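Local atomic coordinates of diacylglycerol O-acyltransferase (Marinobacter hydrocarbonoclasticus, PDB entry 6CHJ), a protein that probably transfers acyl groups from acyl-CoA to diacylglycerol, making triacylglycerol, and also acts as a wax ester synthase. Residues B[226-232]-B[369-375]. Numbering follows the deposited sequence.
Sequences APRCMLN and PKWQTFN
Two loops without regular pairing can be joined by the amides of a few side chains, and residues 226-232 against 369-375 illustrate it. In the latter, 369-371 is 3-10, Gln372 N bonding Pro369 O at 3.1 Å, and Thr373 has a positive phi of 71°. Ala226 opens the first segment with its CA 4.9 Å from that of Thr373 and its CB pressed on the Thr373 carbonyl carbon C at 3.4 Å. Pro227, extended, points its CA-to-CB bond away, but its CD still lies 3.5 Å from Asn375 OD1, and Asn375 ND2 donates to Pro227 O at 2.9 Å. Arg228 leaves the backbone pointing away, yet its guanidinium has Pro369 CG over one face, 3.3 Å from Arg228 NH2. Cys229 opens a type I beta turn closed by Asn232 N to Cys229 O at 2.9 Å; within it Leu231 N also donates to Cys229 SG at 3.6 Å. Both loops lead into one mixed sheet, at the non-neighbouring strands 239-247 and 376-380; the segments belong to the catalytic and C-terminal family regions. Leu231 sets CB 4.0 Å from Asn375 O and packs on Leu274 of helix 262-280. Asn232 and Asn375, both with chi1 m, interlock: Asn375 ND2 gives its second bond to Asn232 OD1 (3.0 Å), while Asn232 ND2 donates to Asn375 O (2.9 Å). Asn375 OD1 accepts from Val290 N. Finally, a water donates to Asn232 O at 2.9 Å and, weakly, to Gln372 OE1 at 3.3 Å.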
loop_
_atom_site.group_PDB
_atom_site.type_symbol
_atom_site.label_atom_id
_atom_site.label_comp_id
_atom_site.label_asym_id
_atom_site.label_seq_id
_atom_site.Cartn_x
_atom_site.Cartn_y
_atom_site.Cartn_z
ATOM N N ALA B 226 -30.970 -4.885 14.477
ATOM C CA ALA B 226 -30.276 -4.444 13.264
ATOM C C ALA B 226 -30.469 -5.413 12.097
ATOM O O ALA B 226 -30.101 -6.592 12.186
ATOM C CB ALA B 226 -28.785 -4.245 13.541
ATOM N N PRO B 227 -31.001 -4.898 10.992
ATOM C CA PRO B 227 -31.343 -5.750 9.844
ATOM C C PRO B 227 -30.134 -6.194 9.028
ATOM O O PRO B 227 -29.086 -5.547 8.981
ATOM C CB PRO B 227 -32.237 -4.839 8.992
ATOM C CG PRO B 227 -31.749 -3.448 9.320
ATOM C CD PRO B 227 -31.349 -3.481 10.777
ATOM N N ARG B 228 -30.308 -7.319 8.347
ATOM C CA ARG B 228 -29.371 -7.666 7.303
ATOM C C ARG B 228 -29.325 -6.525 6.293
ATOM O O ARG B 228 -30.355 -5.954 5.929
ATOM C CB ARG B 228 -29.770 -8.987 6.648
ATOM C CG ARG B 228 -29.289 -10.221 7.439
ATOM C CD ARG B 228 -29.438 -11.531 6.664
ATOM N NE ARG B 228 -28.247 -12.380 6.771
ATOM C CZ ARG B 228 -28.245 -13.637 7.226
ATOM N NH1 ARG B 228 -29.378 -14.206 7.617
ATOM N NH2 ARG B 228 -27.107 -14.329 7.284
ATOM N N CYS B 229 -28.113 -6.162 5.879
ATOM C CA CYS B 229 -27.893 -4.958 5.091
ATOM C C CYS B 229 -26.640 -5.122 4.250
ATOM O O CYS B 229 -25.695 -5.814 4.642
ATOM C CB CYS B 229 -27.750 -3.724 5.981
ATOM S SG CYS B 229 -27.579 -2.187 5.062
ATOM N N MET B 230 -26.640 -4.454 3.096
ATOM C CA MET B 230 -25.497 -4.517 2.194
ATOM C C MET B 230 -24.227 -3.938 2.830
ATOM O O MET B 230 -23.119 -4.349 2.473
ATOM C CB MET B 230 -25.843 -3.813 0.876
ATOM C CG MET B 230 -25.365 -2.394 0.774
ATOM S SD MET B 230 -25.828 -1.535 -0.765
ATOM C CE MET B 230 -24.570 -2.044 -1.929
ATOM N N LEU B 231 -24.352 -3.002 3.785
ATOM C CA LEU B 231 -23.175 -2.548 4.528
ATOM C C LEU B 231 -22.528 -3.657 5.360
ATOM O O LEU B 231 -21.406 -3.479 5.842
ATOM C CB LEU B 231 -23.537 -1.390 5.469
ATOM C CG LEU B 231 -24.349 -0.209 4.916
ATOM C CD1 LEU B 231 -24.574 0.845 5.978
ATOM C CD2 LEU B 231 -23.679 0.427 3.720
ATOM N N ASN B 232 -23.190 -4.792 5.554
ATOM C CA ASN B 232 -22.740 -5.677 6.618
ATOM C C ASN B 232 -22.358 -7.050 6.075
ATOM O O ASN B 232 -22.956 -8.073 6.419
ATOM C CB ASN B 232 -23.827 -5.732 7.703
ATOM C CG ASN B 232 -24.184 -4.340 8.227
ATOM O OD1 ASN B 232 -25.276 -3.822 7.972
ATOM N ND2 ASN B 232 -23.255 -3.723 8.944
ATOM N N PRO B 369 -25.678 -13.604 12.274
ATOM C CA PRO B 369 -26.254 -12.393 11.658
ATOM C C PRO B 369 -27.298 -11.681 12.504
ATOM O O PRO B 369 -27.394 -10.442 12.476
ATOM C CB PRO B 369 -26.874 -12.934 10.358
ATOM C CG PRO B 369 -27.009 -14.412 10.558
ATOM C CD PRO B 369 -25.831 -14.785 11.403
ATOM N N LYS B 370 -28.101 -12.438 13.246
ATOM C CA LYS B 370 -29.085 -11.832 14.125
ATOM C C LYS B 370 -28.441 -10.980 15.216
ATOM O O LYS B 370 -29.134 -10.166 15.835
ATOM C CB LYS B 370 -29.952 -12.918 14.761
ATOM C CG LYS B 370 -31.136 -13.383 13.912
ATOM C CD LYS B 370 -31.835 -14.601 14.572
ATOM C CE LYS B 370 -33.344 -14.405 14.692
ATOM N NZ LYS B 370 -33.964 -15.145 15.849
ATOM N N TRP B 371 -27.145 -11.148 15.477
ATOM C CA TRP B 371 -26.456 -10.386 16.516
ATOM C C TRP B 371 -25.745 -9.142 15.970
ATOM O O TRP B 371 -25.008 -8.497 16.720
ATOM C CB TRP B 371 -25.444 -11.281 17.278
ATOM C CG TRP B 371 -26.090 -12.317 18.212
ATOM C CD1 TRP B 371 -27.408 -12.372 18.587
ATOM C CD2 TRP B 371 -25.447 -13.439 18.865
ATOM N NE1 TRP B 371 -27.621 -13.447 19.410
ATOM C CE2 TRP B 371 -26.443 -14.121 19.600
ATOM C CE3 TRP B 371 -24.137 -13.930 18.894
ATOM C CZ2 TRP B 371 -26.167 -15.266 20.361
ATOM C CZ3 TRP B 371 -23.867 -15.076 19.657
ATOM C CH2 TRP B 371 -24.880 -15.722 20.377
ATOM N N GLN B 372 -25.952 -8.794 14.689
ATOM C CA GLN B 372 -25.226 -7.676 14.082
ATOM C C GLN B 372 -25.292 -6.413 14.946
ATOM O O GLN B 372 -24.278 -5.730 15.123
ATOM C CB GLN B 372 -25.765 -7.403 12.670
ATOM C CG GLN B 372 -25.228 -6.122 12.009
ATOM C CD GLN B 372 -23.822 -6.278 11.459
ATOM O OE1 GLN B 372 -23.515 -7.259 10.777
ATOM N NE2 GLN B 372 -22.951 -5.315 11.769
ATOM N N THR B 373 -26.482 -6.089 15.480
ATOM C CA THR B 373 -26.697 -5.062 16.505
ATOM C C THR B 373 -26.526 -3.627 15.999
ATOM O O THR B 373 -27.179 -2.701 16.495
ATOM C CB THR B 373 -25.762 -5.306 17.703
ATOM O OG1 THR B 373 -25.817 -6.684 18.088
ATOM C CG2 THR B 373 -26.145 -4.434 18.888
ATOM N N PHE B 374 -25.630 -3.400 15.048
ATOM C CA PHE B 374 -25.584 -2.086 14.440
ATOM C C PHE B 374 -25.045 -2.227 13.031
ATOM O O PHE B 374 -24.243 -3.114 12.738
ATOM C CB PHE B 374 -24.766 -1.069 15.263
ATOM C CG PHE B 374 -23.349 -1.493 15.553
ATOM C CD1 PHE B 374 -22.324 -1.158 14.679
ATOM C CD2 PHE B 374 -23.036 -2.180 16.728
ATOM C CE1 PHE B 374 -21.004 -1.531 14.950
ATOM C CE2 PHE B 374 -21.722 -2.553 17.013
ATOM C CZ PHE B 374 -20.700 -2.227 16.120
ATOM N N ASN B 375 -25.518 -1.352 12.154
ATOM C CA ASN B 375 -25.146 -1.454 10.757
ATOM C C ASN B 375 -23.972 -0.566 10.399
ATOM O O ASN B 375 -23.317 -0.828 9.386
ATOM C CB ASN B 375 -26.349 -1.118 9.875
ATOM C CG ASN B 375 -27.574 -1.971 10.209
ATOM O OD1 ASN B 375 -28.366 -1.618 11.083
ATOM N ND2 ASN B 375 -27.728 -3.088 9.510
HETATM O O HOH W 1 -23.703 -9.810 8.661
#